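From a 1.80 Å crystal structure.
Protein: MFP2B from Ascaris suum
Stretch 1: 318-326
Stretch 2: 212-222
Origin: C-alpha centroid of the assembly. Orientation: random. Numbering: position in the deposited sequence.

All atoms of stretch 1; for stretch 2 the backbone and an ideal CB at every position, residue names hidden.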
# COMPACT_ATOMS: atom_id res chain seq x y z
N ILE A 318 -21.21 16.28 -0.36
CA ILE A 318 -22.46 16.75 0.21
C ILE A 318 -23.62 16.22 -0.63
O ILE A 318 -23.75 16.58 -1.79
CB ILE A 318 -22.52 18.30 0.21
CG1 ILE A 318 -21.32 18.90 0.93
CG2 ILE A 318 -23.83 18.79 0.82
CD1 ILE A 318 -21.14 18.42 2.35
N VAL A 319 -24.41 15.33 -0.04
CA VAL A 319 -25.50 14.64 -0.70
C VAL A 319 -26.75 14.78 0.17
O VAL A 319 -26.76 14.38 1.35
CB VAL A 319 -25.18 13.13 -0.85
CG1 VAL A 319 -26.40 12.33 -1.40
CG2 VAL A 319 -24.01 12.96 -1.72
N ASP A 320 -27.81 15.37 -0.38
CA ASP A 320 -29.04 15.57 0.38
C ASP A 320 -28.72 16.46 1.59
O ASP A 320 -29.27 16.27 2.66
CB ASP A 320 -29.62 14.22 0.86
CG ASP A 320 -30.18 13.35 -0.28
OD1 ASP A 320 -30.40 13.88 -1.40
OD2 ASP A 320 -30.43 12.12 -0.13
N GLY A 321 -27.82 17.41 1.43
CA GLY A 321 -27.41 18.26 2.54
C GLY A 321 -26.57 17.62 3.65
O GLY A 321 -26.24 18.26 4.63
N LYS A 322 -26.18 16.36 3.46
CA LYS A 322 -25.41 15.61 4.46
C LYS A 322 -24.00 15.31 3.95
O LYS A 322 -23.76 15.24 2.74
CB LYS A 322 -26.11 14.29 4.76
CG LYS A 322 -27.54 14.45 5.32
CD LYS A 322 -27.51 15.24 6.64
CE LYS A 322 -28.89 15.28 7.32
NZ LYS A 322 -28.84 16.00 8.61
N GLU A 323 -23.09 15.14 4.90
CA GLU A 323 -21.68 14.86 4.66
C GLU A 323 -21.45 13.35 4.63
O GLU A 323 -21.94 12.66 5.49
CB GLU A 323 -20.87 15.43 5.79
CG GLU A 323 -20.93 16.95 5.86
CD GLU A 323 -20.60 17.51 7.22
OE1 GLU A 323 -20.59 16.76 8.21
OE2 GLU A 323 -20.34 18.74 7.29
N ILE A 324 -20.66 12.87 3.67
CA ILE A 324 -20.45 11.44 3.47
C ILE A 324 -19.15 11.19 2.73
O ILE A 324 -18.89 11.78 1.68
CB ILE A 324 -21.65 10.81 2.76
CG1 ILE A 324 -21.47 9.30 2.53
CG2 ILE A 324 -21.94 11.50 1.43
CD1 ILE A 324 -21.47 8.54 3.79
N LEU A 325 -18.32 10.31 3.29
CA LEU A 325 -17.00 10.05 2.76
C LEU A 325 -17.01 9.04 1.58
O LEU A 325 -17.51 7.91 1.70
CB LEU A 325 -16.09 9.55 3.87
CG LEU A 325 -14.67 9.20 3.51
CD1 LEU A 325 -13.95 10.42 2.98
CD2 LEU A 325 -13.86 8.61 4.66
N GLY A 326 -16.41 9.49 0.48
CA GLY A 326 -16.18 8.65 -0.70
C GLY A 326 -14.93 9.08 -1.46
O GLY A 326 -13.86 9.22 -0.89
N UNK A 212 -9.80 10.70 9.94
CA UNK A 212 -11.24 10.86 10.01
C UNK A 212 -11.75 11.93 9.05
O UNK A 212 -11.12 12.97 8.91
CB UNK A 212 -11.66 11.20 11.44
N UNK A 213 -12.84 11.65 8.37
CA UNK A 213 -13.47 12.56 7.47
C UNK A 213 -13.65 13.92 8.17
O UNK A 213 -14.29 13.96 9.22
CB UNK A 213 -14.81 11.99 6.99
N UNK A 214 -13.09 14.98 7.56
CA UNK A 214 -13.18 16.36 8.04
C UNK A 214 -12.57 16.59 9.42
O UNK A 214 -12.74 17.67 10.03
CB UNK A 214 -14.65 16.79 8.07
N UNK A 215 -11.86 15.59 9.95
CA UNK A 215 -11.35 15.65 11.32
C UNK A 215 -12.37 15.72 12.43
O UNK A 215 -12.08 16.22 13.52
CB UNK A 215 -10.43 16.87 11.45
N UNK A 216 -13.58 15.24 12.18
CA UNK A 216 -14.65 15.33 13.16
C UNK A 216 -15.77 14.38 12.81
O UNK A 216 -15.82 13.82 11.72
CB UNK A 216 -15.18 16.76 13.26
N UNK A 217 -16.72 14.19 13.72
CA UNK A 217 -17.96 13.51 13.36
C UNK A 217 -18.71 14.30 12.24
O UNK A 217 -18.75 15.54 12.22
CB UNK A 217 -18.85 13.35 14.60
N UNK A 218 -19.25 13.55 11.30
CA UNK A 218 -20.08 14.08 10.25
C UNK A 218 -21.55 14.19 10.62
O UNK A 218 -22.08 13.41 11.41
CB UNK A 218 -19.93 13.21 9.00
N UNK A 219 -22.21 15.16 10.01
CA UNK A 219 -23.68 15.18 9.92
C UNK A 219 -24.04 14.41 8.66
O UNK A 219 -24.07 14.98 7.57
CB UNK A 219 -24.24 16.60 9.89
N UNK A 220 -24.22 13.10 8.81
CA UNK A 220 -24.18 12.19 7.66
C UNK A 220 -25.54 11.62 7.25
O UNK A 220 -26.60 12.04 7.75
CB UNK A 220 -23.23 11.03 7.97
N UNK A 221 -25.53 10.72 6.29
CA UNK A 221 -26.73 10.14 5.77
C UNK A 221 -27.33 9.05 6.66
O UNK A 221 -26.64 8.43 7.47
CB UNK A 221 -26.44 9.57 4.38
N UNK A 222 -28.63 8.84 6.53
CA UNK A 222 -29.30 7.75 7.26
C UNK A 222 -28.61 6.40 7.04
O UNK A 222 -28.30 6.02 5.88
CB UNK A 222 -30.76 7.65 6.83

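Stretch 1 is a β-hairpin whose two strands are joined by a type I' turn from Val319 to Lys322, and its second strand offers stretch 2 a carboxylate, an ammonium group and some aliphatic surface.

At position 212 nothing of stretch 1 lies near the CB, which points away, so many residues would suit; it is Arg212. At position 213 the CB points toward stretch 1, 4.2 Å from Leu325 CB, which asks for something small and apolar. Ala213 fits, its methyl CB resting 4.2 Å from Leu325 CB.

Position 214 has positive phi (62°), which by itself would suit Gly, Asn or Asp, yet its CB faces stretch 1 with room for a longer chain. Leu214 reaches across, bringing CD1 to 3.7 Å from Glu323 OE2. Position 215 again has positive phi (64°) and is out of reach; Gly215 suits that backbone.

At position 216 the CB points sideways with no close neighbour, but the carboxylate of Glu323 is within range of a long, basic side chain; Lys or Arg would answer it. Arg216 makes a two-pronged salt bridge: NH2 donates to Glu323 OE2 (2.7 Å) and NH1 to Glu323 OE1 (3.0 Å). NH1 also donates to the backbone O of position 217. Position 217 points away, where a small polar residue is one of many choices; it is Ser217.

Position 218 directs its CB toward stretch 1, 3.7 Å from Glu323 OE1 and near the strand backbone. A polar donor or a branched aliphatic could be imagined; Leu218 is found, its CD1 lying 4.1 Å from Ile324 N.

At position 219 the backbone pairs with Glu323: N donates to Glu323 OE1 (2.9 Å), a bond proline could not make, and O accepts from Glu323 N (2.8 Å). The CB points sideways, but Lys322 extends alongside, favouring an acid. Asp219 turns its carboxylate to that lysine, and OD1 forms a salt bridge with Lys322 NZ at 2.6 Å.

The CB of position 220 is only 3.2 Å from Glu323 O, a carbonyl that invites a short donor; Ser or Thr would serve. Thr220 donates OG1 to Glu323 O at 2.7 Å.

At position 221 the CB points sideways, 4.7 Å from Lys322 CB, with aliphatic groups of both strands beyond. Leu, Ile or Met would suit. Leu221 places CD1 4.0 Å from Ile324 CG2 and 4.3 Å from Val319 CG1, while CD2 packs 3.8 Å from Lys322 CB. Position 222 has no close partner, and its phi of -53° permits proline; it is Pro222.

Stretch 2 212-222: RALGRSLDTLP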
# COMPACT_ATOMS: atom_id res chain seq x y z
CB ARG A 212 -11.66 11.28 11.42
CG ARG A 212 -13.18 11.30 11.60
CD ARG A 212 -13.63 11.18 13.05
NE ARG A 212 -12.96 12.15 13.92
CZ ARG A 212 -13.40 12.56 15.13
NH1 ARG A 212 -14.55 12.17 15.60
NH2 ARG A 212 -12.66 13.39 15.86
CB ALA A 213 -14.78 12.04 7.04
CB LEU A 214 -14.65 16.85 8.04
CG LEU A 214 -15.47 16.84 6.76
CD1 LEU A 214 -16.83 17.53 6.88
CD2 LEU A 214 -14.63 17.46 5.64
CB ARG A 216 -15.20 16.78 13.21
CG ARG A 216 -15.76 17.32 11.85
CD ARG A 216 -16.67 18.51 12.06
NE ARG A 216 -17.12 19.22 10.88
CZ ARG A 216 -18.14 18.87 10.12
NH1 ARG A 216 -18.81 17.78 10.37
NH2 ARG A 216 -18.48 19.64 9.08
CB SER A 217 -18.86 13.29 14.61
OG SER A 217 -18.16 12.52 15.61
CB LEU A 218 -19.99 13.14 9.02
CG LEU A 218 -18.57 12.97 8.46
CD1 LEU A 218 -18.66 12.14 7.17
CD2 LEU A 218 -17.88 14.29 8.21
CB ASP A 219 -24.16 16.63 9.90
CG ASP A 219 -25.65 16.79 9.64
OD1 ASP A 219 -26.47 15.83 9.74
OD2 ASP A 219 -26.09 17.92 9.31
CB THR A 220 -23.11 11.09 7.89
OG1 THR A 220 -22.86 10.38 6.66
CG2 THR A 220 -23.56 10.02 8.87
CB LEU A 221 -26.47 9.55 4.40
CG LEU A 221 -26.21 10.59 3.33
CD1 LEU A 221 -25.60 9.91 2.09
CD2 LEU A 221 -27.52 11.29 2.96
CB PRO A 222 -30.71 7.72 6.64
CG PRO A 222 -30.96 9.10 6.21
CD PRO A 222 -29.59 9.62 5.74
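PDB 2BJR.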